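Local coordinates for protein cysteine hydrolase (Staphylococcus aureus, PDB 6KUA) that probably hydrolyses nicotinamide to nicotinic acid and ammonia, as a zinc-containing nicotinamidase of the isochorismatase-like cysteine hydrolase family, at residues Tyr11-Ala17 with Ser78-Tyr83. Residues are numbered along the deposited sequence; the frame is centred on the assembly and turned at random.
Sequences YSYDFIA and SGRELY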
loop_
_atom_site.group_PDB
_atom_site.type_symbol
_atom_site.label_atom_id
_atom_site.label_comp_id
_atom_site.label_asym_id
_atom_site.label_seq_id
_atom_site.Cartn_x
_atom_site.Cartn_y
_atom_site.Cartn_z
ATOM N N TYR A 11 -1.019 22.936 7.629
ATOM C CA TYR A 11 -0.931 24.216 8.333
ATOM C C TYR A 11 -1.351 25.369 7.420
ATOM O O TYR A 11 -0.588 26.289 7.133
ATOM C CB TYR A 11 0.473 24.432 8.878
ATOM C CG TYR A 11 0.456 25.404 10.021
ATOM C CD1 TYR A 11 -0.035 25.022 11.259
ATOM C CD2 TYR A 11 0.872 26.719 9.850
ATOM C CE1 TYR A 11 -0.080 25.904 12.309
ATOM C CE2 TYR A 11 0.826 27.622 10.895
ATOM C CZ TYR A 11 0.349 27.206 12.121
ATOM O OH TYR A 11 0.310 28.077 13.174
ATOM N N SER A 12 -2.598 25.304 6.969
ATOM C CA SER A 12 -3.137 26.226 5.983
ATOM C C SER A 12 -4.035 27.271 6.631
ATOM O O SER A 12 -4.544 27.091 7.742
ATOM C CB SER A 12 -3.932 25.475 4.918
ATOM O OG SER A 12 -5.202 25.118 5.420
ATOM N N TYR A 13 -4.233 28.369 5.894
ATOM C CA TYR A 13 -5.114 29.448 6.337
ATOM C C TYR A 13 -6.510 28.926 6.688
ATOM O O TYR A 13 -7.084 29.309 7.715
ATOM C CB TYR A 13 -5.178 30.520 5.241
ATOM C CG TYR A 13 -6.004 31.761 5.547
ATOM C CD1 TYR A 13 -5.440 32.857 6.200
ATOM C CD2 TYR A 13 -7.337 31.851 5.149
ATOM C CE1 TYR A 13 -6.187 34.000 6.469
ATOM C CE2 TYR A 13 -8.094 32.990 5.412
ATOM C CZ TYR A 13 -7.514 34.060 6.073
ATOM O OH TYR A 13 -8.264 35.188 6.339
ATOM N N ASP A 14 -7.064 28.034 5.860
ATOM C CA ASP A 14 -8.423 27.546 6.092
ATOM C C ASP A 14 -8.548 26.781 7.403
ATOM O O ASP A 14 -9.626 26.772 8.008
ATOM C CB ASP A 14 -8.876 26.661 4.930
ATOM C CG ASP A 14 -9.657 27.430 3.887
ATOM O OD1 ASP A 14 -10.068 28.577 4.179
ATOM O OD2 ASP A 14 -9.855 26.893 2.773
ATOM N N PHE A 15 -7.468 26.131 7.860
ATOM C CA PHE A 15 -7.506 25.381 9.109
ATOM C C PHE A 15 -7.081 26.201 10.318
ATOM O O PHE A 15 -7.456 25.849 11.442
ATOM C CB PHE A 15 -6.601 24.139 9.034
ATOM C CG PHE A 15 -7.218 22.973 8.313
ATOM C CD1 PHE A 15 -8.383 22.388 8.782
ATOM C CD2 PHE A 15 -6.626 22.458 7.167
ATOM C CE1 PHE A 15 -8.954 21.317 8.116
ATOM C CE2 PHE A 15 -7.194 21.386 6.491
ATOM C CZ PHE A 15 -8.358 20.813 6.968
ATOM N N ILE A 16 -6.296 27.262 10.130
ATOM C CA ILE A 16 -5.641 27.953 11.234
ATOM C C ILE A 16 -6.276 29.310 11.522
ATOM O O ILE A 16 -6.386 29.711 12.684
ATOM C CB ILE A 16 -4.125 28.102 10.965
ATOM C CG1 ILE A 16 -3.495 26.731 10.694
ATOM C CG2 ILE A 16 -3.420 28.769 12.149
ATOM C CD1 ILE A 16 -3.745 25.742 11.800
ATOM N N ALA A 17 -6.698 30.030 10.482
ATOM C CA ALA A 17 -7.112 31.419 10.632
ATOM C C ALA A 17 -8.520 31.522 11.209
ATOM O O ALA A 17 -9.374 30.663 10.973
ATOM C CB ALA A 17 -7.047 32.137 9.286
ATOM N N SER A 78 -6.232 30.406 -2.269
ATOM C CA SER A 78 -6.532 31.404 -1.246
ATOM C C SER A 78 -6.461 30.783 0.149
ATOM O O SER A 78 -5.536 31.054 0.923
ATOM C CB SER A 78 -7.916 32.023 -1.485
ATOM O OG SER A 78 -8.069 32.475 -2.827
ATOM N N GLY A 79 -7.449 29.941 0.462
ATOM C CA GLY A 79 -7.500 29.300 1.762
ATOM C C GLY A 79 -6.537 28.146 1.939
ATOM O O GLY A 79 -6.236 27.780 3.079
ATOM N N ARG A 80 -6.046 27.564 0.844
ATOM C CA ARG A 80 -5.107 26.450 0.916
ATOM C C ARG A 80 -3.648 26.905 0.908
ATOM O O ARG A 80 -2.751 26.075 0.711
ATOM C CB ARG A 80 -5.369 25.458 -0.228
ATOM C CG ARG A 80 -6.273 24.273 0.178
ATOM C CD ARG A 80 -6.875 23.520 -1.020
ATOM N NE ARG A 80 -8.338 23.436 -0.958
ATOM C CZ ARG A 80 -9.167 24.060 -1.798
ATOM N NH1 ARG A 80 -10.482 23.929 -1.661
ATOM N NH2 ARG A 80 -8.685 24.817 -2.779
ATOM N N GLU A 81 -3.393 28.195 1.123
ATOM C CA GLU A 81 -2.036 28.685 1.306
ATOM C C GLU A 81 -1.577 28.442 2.739
ATOM O O GLU A 81 -2.379 28.432 3.677
ATOM C CB GLU A 81 -1.955 30.178 0.996
ATOM C CG GLU A 81 -2.149 30.522 -0.468
ATOM C CD GLU A 81 -1.909 31.995 -0.756
ATOM O OE1 GLU A 81 -2.222 32.438 -1.883
ATOM O OE2 GLU A 81 -1.411 32.708 0.145
ATOM N N LEU A 82 -0.270 28.269 2.906
ATOM C CA LEU A 82 0.273 28.058 4.242
ATOM C C LEU A 82 0.036 29.288 5.114
ATOM O O LEU A 82 0.022 30.425 4.642
ATOM C CB LEU A 82 1.764 27.727 4.164
ATOM C CG LEU A 82 2.103 26.371 3.532
ATOM C CD1 LEU A 82 3.576 26.294 3.180
ATOM C CD2 LEU A 82 1.732 25.231 4.459
ATOM N N TYR A 83 -0.149 29.050 6.402
ATOM C CA TYR A 83 -0.561 30.102 7.315
ATOM C C TYR A 83 0.630 30.922 7.805
ATOM O O TYR A 83 1.648 30.367 8.223
ATOM C CB TYR A 83 -1.296 29.499 8.510
ATOM C CG TYR A 83 -1.732 30.532 9.510
ATOM C CD1 TYR A 83 -2.868 31.298 9.282
ATOM C CD2 TYR A 83 -1.004 30.762 10.662
ATOM C CE1 TYR A 83 -3.277 32.256 10.178
ATOM C CE2 TYR A 83 -1.399 31.723 11.570
ATOM C CZ TYR A 83 -2.543 32.470 11.317
ATOM O OH TYR A 83 -2.968 33.432 12.205
#
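Tyr83 lays its ring against the short helix 13-16 while Gly79 and Glu81 offer their carbonyls to the start of that helix, a worked example of how a loop can serve the first turn of a helix. The setting is the parallel-sheet fold of the isochorismatase family: the helix follows central strand 4-9, and the loop containing 78-83 leads into helix 84-93. A single beta bridge joins Ser12 to Leu82, with Tyr83 N donating to Tyr11 O at 2.9 Å and Tyr13 N to Glu81 O, the latter almost in line with the carbonyl. One residue further, Asp14 N binds a lone pair of Gly79 O at 2.9 Å. Two amides of the first helical turn thus find acceptors in the loop, whereas the N-cap residue Ser12 accepts weakly from Phe15 N through OG, a capping bond.

Packing is tightest around Tyr83. Ile16 CG2 sits over the middle of one ring face, 3.5 Å from the centroid and 12° off the normal, a CH-pi contact; with CG anti to the backbone N (chi1 179°), the Tyr83 ring reaches out to the helix so that its face meets CG2 of Ile16. Tyr11 CE2 approaches the ring edge, 3.6 Å from Tyr83 CD2, with the two planes at 79°. The Tyr11 hydroxyl is anchored by Gly28 O.

Toward solvent the contact thins. The type I beta turn from Ser78 to Glu81 carries the exposed side chains of Arg80 and Glu81, neither within 5 Å of 11-17; Arg80 lies instead against His56, its side chain about 7 Å from the bound zinc ion. Between these regions, the Asp14 carboxylate rests on the backbone of Gly79: while OD1 accepts weakly from Leu21 N, Asp14 OD2 lies 3.5 Å from Gly79 CA.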